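Local coordinates for protein AvmM (Streptomyces sp. NBRC 109436, PDB 7FE6) that catalyses macrocyclization through dehydration and Michael-type addition in the biosynthesis of alchivemycin A, at residues A[99-102]-A[106-109]; A[72-77]-A[89-94]; A[10-13]-A[18-21]. All blocks are in the same frame, centred on the assembly; numbering follows the deposited sequence.

How the interactions relate
Interactions 1 and 2 are neighbours, both partly buried, with centres about 14 Å apart. They meet where R73 packs on P99 and F101 and where L72 meets V107 and I109, so the 72-77 loop lies against strand 107-113. Interaction 3 is a surface contact near the N-terminus, its centre about 29 Å from that of interaction 2 and across the centre of the chain. Interactions 1 and 3 both use a reciprocal pair of antiparallel backbone bonds, with a ring laid against neighbouring aliphatic atoms. Interaction 2 instead joins its segments through side chains, an arginine gripping a glutamine. From interaction 3, R13 also reaches E132 of the second subunit.

Interaction 1 (A[99-102]-A[106-109])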
loop_
_atom_site.group_PDB
_atom_site.type_symbol
_atom_site.label_atom_id
_atom_site.label_comp_id
_atom_site.label_asym_id
_atom_site.label_seq_id
_atom_site.Cartn_x
_atom_site.Cartn_y
_atom_site.Cartn_z
ATOM N N PRO A 99 -4.271 24.557 13.225
ATOM C CA PRO A 99 -5.257 24.189 12.201
ATOM C C PRO A 99 -5.016 24.877 10.871
ATOM O O PRO A 99 -4.638 26.047 10.832
ATOM C CB PRO A 99 -6.588 24.643 12.819
ATOM C CG PRO A 99 -6.372 24.596 14.288
ATOM C CD PRO A 99 -4.911 24.892 14.517
ATOM N N GLN A 100 -5.142 24.133 9.782
ATOM C CA GLN A 100 -5.018 24.670 8.435
ATOM C C GLN A 100 -6.339 24.460 7.712
ATOM O O GLN A 100 -7.000 23.438 7.899
ATOM C CB GLN A 100 -3.877 24.004 7.665
ATOM C CG GLN A 100 -2.508 24.144 8.308
ATOM C CD GLN A 100 -2.044 25.579 8.371
ATOM O OE1 GLN A 100 -1.986 26.263 7.343
ATOM N NE2 GLN A 100 -1.734 26.058 9.581
ATOM N N PHE A 101 -6.744 25.440 6.914
ATOM C CA PHE A 101 -8.069 25.441 6.304
ATOM C C PHE A 101 -7.864 25.579 4.806
ATOM O O PHE A 101 -7.801 26.702 4.279
ATOM C CB PHE A 101 -8.934 26.567 6.862
ATOM C CG PHE A 101 -9.139 26.496 8.357
ATOM C CD1 PHE A 101 -8.219 27.075 9.227
ATOM C CD2 PHE A 101 -10.239 25.849 8.893
ATOM C CE1 PHE A 101 -8.403 27.016 10.608
ATOM C CE2 PHE A 101 -10.428 25.778 10.270
ATOM C CZ PHE A 101 -9.513 26.364 11.128
ATOM N N PRO A 102 -7.766 24.456 4.087
ATOM C CA PRO A 102 -7.554 24.513 2.641
ATOM C C PRO A 102 -8.698 25.228 1.948
ATOM O O PRO A 102 -9.828 25.261 2.442
ATOM C CB PRO A 102 -7.489 23.038 2.233
ATOM C CG PRO A 102 -7.130 22.312 3.489
ATOM C CD PRO A 102 -7.788 23.068 4.582
ATOM N N GLY A 106 -12.623 22.280 4.465
ATOM C CA GLY A 106 -12.166 21.458 5.564
ATOM C C GLY A 106 -11.164 22.114 6.497
ATOM O O GLY A 106 -10.994 23.336 6.587
ATOM N N VAL A 107 -10.501 21.232 7.244
ATOM C CA VAL A 107 -9.435 21.586 8.171
ATOM C C VAL A 107 -8.499 20.386 8.238
ATOM O O VAL A 107 -8.921 19.242 8.035
ATOM C CB VAL A 107 -9.973 21.959 9.574
ATOM C CG1 VAL A 107 -10.699 20.776 10.209
ATOM C CG2 VAL A 107 -8.846 22.433 10.471
ATOM N N HIS A 108 -7.216 20.643 8.500
ATOM C CA HIS A 108 -6.310 19.540 8.779
ATOM C C HIS A 108 -5.384 19.894 9.933
ATOM O O HIS A 108 -5.055 21.060 10.166
ATOM C CB HIS A 108 -5.531 19.109 7.519
ATOM C CG HIS A 108 -4.474 20.067 7.057
ATOM N ND1 HIS A 108 -3.305 20.286 7.755
ATOM C CD2 HIS A 108 -4.386 20.826 5.937
ATOM C CE1 HIS A 108 -2.547 21.143 7.094
ATOM N NE2 HIS A 108 -3.184 21.495 5.992
ATOM N N ILE A 109 -5.021 18.871 10.699
ATOM C CA ILE A 109 -4.219 19.027 11.907
ATOM C C ILE A 109 -2.926 18.247 11.669
ATOM O O ILE A 109 -2.942 17.007 11.616
ATOM C CB ILE A 109 -4.942 18.512 13.163
ATOM C CG1 ILE A 109 -6.368 19.066 13.284
ATOM C CG2 ILE A 109 -4.166 18.906 14.403
ATOM C CD1 ILE A 109 -6.452 20.546 13.286
#
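The carbonyl oxygen of Q100 takes one hydrogen bond and a weaker CA-H contact from the strand facing it: H108 N donates to Q100 O at 2.9 Å, and a CA-H of V107 points at the same atom, with V107 CA 3.1 Å from Q100 O. The return bond, from Q100 N to H108 O, is the straighter one, at 162°, and together they make an antiparallel hydrogen-bonded pair. H108 has CG between its backbone N and carbonyl carbon (chi1 72°), which turns one face of the imidazole to Q100. There Q100 CB sits 3.4 Å from the H108 ring centroid, displaced toward the NE2-CE1 rim, while P102 CG comes to the edge of the ring. The amide end of Q100 leads away, and its NE2 bonds to D98 O. F101 runs alongside V107, whose CG2 lies over one phenyl face, 4.1 Å from the F101 ring centroid. P99 CB touches V107 CG2 at 3.9 Å and packs beside I109 CD1. V107 and I109 make their backbone bonds to F66 and I64 of strand 57-66. The result is a single, isolated antiparallel bridge, by which the loop folds back onto the outermost strand of a mixed five-stranded sheet.

Interaction 2 (A[72-77]-A[89-94]); sequences LRREDF and QEQDPA
A short 3-10 turn leading into strand 77-83 is tied here, through R74, to Q91, just where the outermost strand 89-90 gives way to loop. R74 grips the glutamine side-on, with two nitrogens on a single oxygen: R74 NE and R74 NH2 each lie 3.0 Å from Q91 OE1. That oxygen sits in the guanidinium plane, at its edge, but the two donors use it differently. NH2 arrives in the plane of the amide carbonyl on a lone pair, whereas NE is tilted 35° from it; with the guanidinium and amide planes turned 51° apart, the two donors do not both lie in the carbonyl plane. R74 leaves the turn with CG anti to its backbone N (chi1 172°) and then bends at chi2, and on the way its CG touches P93 CB at 4.1 Å. On the other side of R74 NH2 from Q91 OE1, in the guanidinium plane, a water takes a weak bond from NH2 and donates to E90 OE2 at 2.9 Å. The other end of the Q91 amide is occupied too, NE2 donating to Q112 O of strand 107-113. A neutral amide thus passes its oxygen to the arginine and its N-H to the neighbouring sheet, and the positive charge would probably polarise that amide, while E90, across the water, is likely to offset some of the charge without direct contact.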
loop_
_atom_site.group_PDB
_atom_site.type_symbol
_atom_site.label_atom_id
_atom_site.label_comp_id
_atom_site.label_asym_id
_atom_site.label_seq_id
_atom_site.Cartn_x
_atom_site.Cartn_y
_atom_site.Cartn_z
ATOM N N LEU A 72 -12.709 20.410 13.358
ATOM C CA LEU A 72 -11.780 19.471 13.984
ATOM C C LEU A 72 -10.567 20.192 14.582
ATOM O O LEU A 72 -10.010 21.118 13.983
ATOM C CB LEU A 72 -11.327 18.417 12.962
ATOM C CG LEU A 72 -10.245 17.398 13.347
ATOM C CD1 LEU A 72 -10.763 16.452 14.421
ATOM C CD2 LEU A 72 -9.756 16.603 12.124
ATOM N N ARG A 73 -10.190 19.806 15.798
ATOM C CA ARG A 73 -8.968 20.297 16.431
ATOM C C ARG A 73 -8.143 19.122 16.947
ATOM O O ARG A 73 -8.631 17.996 17.036
ATOM C CB ARG A 73 -9.287 21.265 17.580
ATOM C CG ARG A 73 -10.057 22.472 17.121
ATOM C CD ARG A 73 -9.249 23.344 16.159
ATOM N NE ARG A 73 -10.042 24.502 15.741
ATOM C CZ ARG A 73 -10.715 24.572 14.595
ATOM N NH1 ARG A 73 -10.657 23.560 13.719
ATOM N NH2 ARG A 73 -11.430 25.659 14.315
ATOM N N ARG A 74 -6.895 19.406 17.346
ATOM C CA ARG A 74 -6.017 18.363 17.887
ATOM C C ARG A 74 -6.667 17.637 19.059
ATOM O O ARG A 74 -6.495 16.418 19.228
ATOM C CB ARG A 74 -4.672 18.975 18.310
ATOM C CG ARG A 74 -3.739 18.020 19.063
ATOM C CD ARG A 74 -3.387 16.763 18.252
ATOM N NE ARG A 74 -2.490 15.880 18.993
ATOM C CZ ARG A 74 -2.893 14.964 19.872
ATOM N NH1 ARG A 74 -4.190 14.804 20.119
ATOM N NH2 ARG A 74 -2.000 14.209 20.511
ATOM N N GLU A 75 -7.406 18.390 19.883
ATOM C CA GLU A 75 -8.083 17.908 21.082
ATOM C C GLU A 75 -9.198 16.902 20.811
ATOM O O GLU A 75 -9.573 16.170 21.731
ATOM C CB GLU A 75 -8.673 19.112 21.846
ATOM C CG GLU A 75 -7.638 20.063 22.481
ATOM C CD GLU A 75 -6.795 20.819 21.452
ATOM O OE1 GLU A 75 -7.399 21.463 20.554
ATOM O OE2 GLU A 75 -5.528 20.741 21.531
ATOM N N ASP A 76 -9.730 16.831 19.591
ATOM C CA ASP A 76 -10.889 15.976 19.323
ATOM C C ASP A 76 -10.509 14.517 19.111
ATOM O O ASP A 76 -11.390 13.685 18.830
ATOM C CB ASP A 76 -11.653 16.457 18.087
ATOM C CG ASP A 76 -12.273 17.809 18.279
ATOM O OD1 ASP A 76 -12.882 18.035 19.349
ATOM O OD2 ASP A 76 -12.123 18.647 17.357
ATOM N N PHE A 77 -9.222 14.201 19.185
ATOM C CA PHE A 77 -8.767 12.836 19.039
ATOM C C PHE A 77 -7.603 12.575 19.987
ATOM O O PHE A 77 -6.950 13.492 20.492
ATOM C CB PHE A 77 -8.399 12.534 17.581
ATOM C CG PHE A 77 -7.376 13.475 16.973
ATOM C CD1 PHE A 77 -6.015 13.177 17.024
ATOM C CD2 PHE A 77 -7.778 14.617 16.289
ATOM C CE1 PHE A 77 -5.083 14.019 16.436
ATOM C CE2 PHE A 77 -6.843 15.456 15.697
ATOM C CZ PHE A 77 -5.490 15.147 15.766
ATOM N N GLN A 89 4.480 6.566 23.391
ATOM C CA GLN A 89 4.337 7.883 24.004
ATOM C C GLN A 89 3.089 8.531 23.439
ATOM O O GLN A 89 2.596 8.157 22.370
ATOM C CB GLN A 89 5.538 8.799 23.748
ATOM C CG GLN A 89 5.799 8.952 22.259
ATOM C CD GLN A 89 6.982 9.799 21.944
ATOM O OE1 GLN A 89 7.101 10.923 22.422
ATOM N NE2 GLN A 89 7.865 9.277 21.126
ATOM N N GLU A 90 2.578 9.500 24.184
ATOM C CA GLU A 90 1.469 10.293 23.694
ATOM C C GLU A 90 2.008 11.410 22.819
ATOM O O GLU A 90 2.971 12.086 23.187
ATOM C CB GLU A 90 0.670 10.880 24.843
ATOM C CG GLU A 90 -0.631 11.429 24.357
ATOM C CD GLU A 90 -1.510 11.917 25.483
ATOM O OE1 GLU A 90 -0.992 12.045 26.630
ATOM O OE2 GLU A 90 -2.717 12.153 25.212
ATOM N N GLN A 91 1.407 11.588 21.651
ATOM C CA GLN A 91 1.828 12.673 20.782
ATOM C C GLN A 91 1.594 14.007 21.489
ATOM O O GLN A 91 0.593 14.191 22.183
ATOM C CB GLN A 91 1.071 12.609 19.453
ATOM C CG GLN A 91 1.697 13.433 18.335
ATOM C CD GLN A 91 1.466 14.926 18.520
ATOM O OE1 GLN A 91 0.482 15.340 19.149
ATOM N NE2 GLN A 91 2.373 15.747 17.975
ATOM N N ASP A 92 2.539 14.931 21.312
ATOM C CA ASP A 92 2.570 16.205 22.031
ATOM C C ASP A 92 1.726 17.252 21.301
ATOM O O ASP A 92 2.068 17.628 20.171
ATOM C CB ASP A 92 4.016 16.660 22.154
ATOM C CG ASP A 92 4.198 17.873 23.055
ATOM O OD1 ASP A 92 3.207 18.567 23.403
ATOM O OD2 ASP A 92 5.368 18.092 23.463
ATOM N N PRO A 93 0.645 17.763 21.898
ATOM C CA PRO A 93 -0.164 18.770 21.182
ATOM C C PRO A 93 0.647 19.990 20.784
ATOM O O PRO A 93 0.348 20.622 19.761
ATOM C CB PRO A 93 -1.267 19.133 22.190
ATOM C CG PRO A 93 -1.273 18.032 23.193
ATOM C CD PRO A 93 0.136 17.500 23.256
ATOM N N ALA A 94 1.651 20.352 21.595
ATOM C CA ALA A 94 2.559 21.448 21.278
ATOM C C ALA A 94 3.485 21.138 20.103
ATOM O O ALA A 94 4.013 22.072 19.491
ATOM C CB ALA A 94 3.396 21.802 22.505
HETATM O O HOH W 1 -3.895 12.476 22.630
#

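Interaction 3 (A[10-13]-A[18-21])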
loop_
_atom_site.group_PDB
_atom_site.type_symbol
_atom_site.label_atom_id
_atom_site.label_comp_id
_atom_site.label_asym_id
_atom_site.label_seq_id
_atom_site.Cartn_x
_atom_site.Cartn_y
_atom_site.Cartn_z
ATOM N N PRO A 10 21.104 15.881 -3.007
ATOM C CA PRO A 10 19.827 15.411 -3.549
ATOM C C PRO A 10 19.064 16.531 -4.237
ATOM O O PRO A 10 19.264 17.718 -3.982
ATOM C CB PRO A 10 19.080 14.929 -2.302
ATOM C CG PRO A 10 19.561 15.844 -1.218
ATOM C CD PRO A 10 21.006 16.192 -1.566
ATOM N N VAL A 11 18.103 16.131 -5.051
ATOM C CA VAL A 11 17.319 17.066 -5.845
ATOM C C VAL A 11 15.972 17.287 -5.168
ATOM O O VAL A 11 15.326 16.329 -4.718
ATOM C CB VAL A 11 17.132 16.529 -7.279
ATOM C CG1 VAL A 11 15.992 17.253 -7.992
ATOM C CG2 VAL A 11 18.444 16.599 -8.057
ATOM N N TYR A 12 15.550 18.546 -5.082
ATOM C CA TYR A 12 14.269 18.896 -4.493
ATOM C C TYR A 12 13.342 19.456 -5.563
ATOM O O TYR A 12 13.785 19.972 -6.589
ATOM C CB TYR A 12 14.436 19.900 -3.352
ATOM C CG TYR A 12 15.197 19.339 -2.180
ATOM C CD1 TYR A 12 14.553 18.555 -1.228
ATOM C CD2 TYR A 12 16.549 19.591 -2.021
ATOM C CE1 TYR A 12 15.245 18.029 -0.150
ATOM C CE2 TYR A 12 17.251 19.080 -0.943
ATOM C CZ TYR A 12 16.597 18.298 -0.006
ATOM O OH TYR A 12 17.299 17.789 1.073
ATOM N N ARG A 13 12.044 19.330 -5.323
ATOM C CA ARG A 13 11.027 20.010 -6.108
ATOM C C ARG A 13 10.406 21.094 -5.241
ATOM O O ARG A 13 10.415 21.002 -4.009
ATOM C CB ARG A 13 9.977 19.009 -6.615
ATOM C CG ARG A 13 9.062 18.469 -5.530
ATOM C CD ARG A 13 8.073 17.378 -5.997
ATOM N NE ARG A 13 7.005 17.845 -6.877
ATOM C CZ ARG A 13 6.092 17.053 -7.442
ATOM N NH1 ARG A 13 6.091 15.740 -7.212
ATOM N NH2 ARG A 13 5.157 17.582 -8.216
ATOM N N PHE A 18 8.214 25.044 -0.364
ATOM C CA PHE A 18 8.922 24.002 0.359
ATOM C C PHE A 18 9.692 23.105 -0.594
ATOM O O PHE A 18 9.317 22.918 -1.754
ATOM C CB PHE A 18 7.935 23.157 1.166
ATOM C CG PHE A 18 7.097 23.955 2.125
ATOM C CD1 PHE A 18 7.617 24.379 3.341
ATOM C CD2 PHE A 18 5.802 24.316 1.797
ATOM C CE1 PHE A 18 6.849 25.129 4.221
ATOM C CE2 PHE A 18 5.033 25.065 2.669
ATOM C CZ PHE A 18 5.557 25.472 3.881
ATOM N N ARG A 19 10.781 22.550 -0.085
ATOM C CA ARG A 19 11.604 21.633 -0.850
ATOM C C ARG A 19 11.190 20.207 -0.515
ATOM O O ARG A 19 11.038 19.847 0.660
ATOM C CB ARG A 19 13.084 21.866 -0.557
ATOM C CG ARG A 19 13.580 23.227 -1.032
ATOM C CD ARG A 19 15.062 23.375 -0.793
ATOM N NE ARG A 19 15.365 23.555 0.626
ATOM C CZ ARG A 19 16.548 23.283 1.173
ATOM N NH1 ARG A 19 17.531 22.797 0.422
ATOM N NH2 ARG A 19 16.749 23.479 2.470
ATOM N N VAL A 20 11.024 19.394 -1.549
ATOM C CA VAL A 20 10.455 18.066 -1.400
ATOM C C VAL A 20 11.350 17.073 -2.126
ATOM O O VAL A 20 11.602 17.216 -3.328
ATOM C CB VAL A 20 9.012 18.004 -1.929
ATOM C CG1 VAL A 20 8.559 16.572 -2.054
ATOM C CG2 VAL A 20 8.080 18.805 -1.017
ATOM N N ASN A 21 11.843 16.083 -1.389
ATOM C CA ASN A 21 12.579 14.959 -1.947
ATOM C C ASN A 21 11.634 13.764 -1.987
ATOM O O ASN A 21 11.335 13.167 -0.948
ATOM C CB ASN A 21 13.819 14.659 -1.118
ATOM C CG ASN A 21 14.731 13.673 -1.799
ATOM O OD1 ASN A 21 14.314 12.971 -2.718
ATOM N ND2 ASN A 21 15.972 13.588 -1.344
#
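The Y12 ring lies against the start of the R19 side chain, its CG 3.7 Å from R19 CB, and the R19 chain then bends at chi3 so that the guanidinium comes round above the ring. R19 CZ is 5.0 Å from the Y12 ring centroid with the two planes 54° apart, a long cation-pi contact that can be at most weakly attractive. Y12 CG lies anti to the carbonyl carbon (chi1 -65°), which carries the ring across the R19-N21 backbone: V20 N is near its edge, and Y12 CE1 reaches N21 CB at 3.8 Å. The phenol oxygen bonds to D163 OD1 and to Y55 OH, and N21 ND2 also bonds to Y55 OH, so one tyrosine hydroxyl joins both segments. With an alanine in place of Y12, R19 CB and N21 CB would probably lose the ring that packs on them, and D163 and Y55 their phenol partner. Next along the chain, R13 and V20 form an antiparallel hydrogen-bonded pair, R13 N to V20 O at 2.9 Å and V20 N to R13 O at 3.0 Å, the second bond more bent at 135°. This is the base of a small beta hairpin, strands 13-15 and 18-20, and R19 and N21 also make backbone bonds to F179 of strand 178-189. R13 and V20 point the same way, with R13 CG 3.6 Å from V20 CB. The arginine then runs on to the second subunit, where its NH2 forms a salt bridge with E132 of that subunit; E132 directly precedes V133 and E134, residues of the alchivemycin A pocket, in the sequence. At the far end P10 CB rests on the N21 amide, 3.5 Å from N21 ND2.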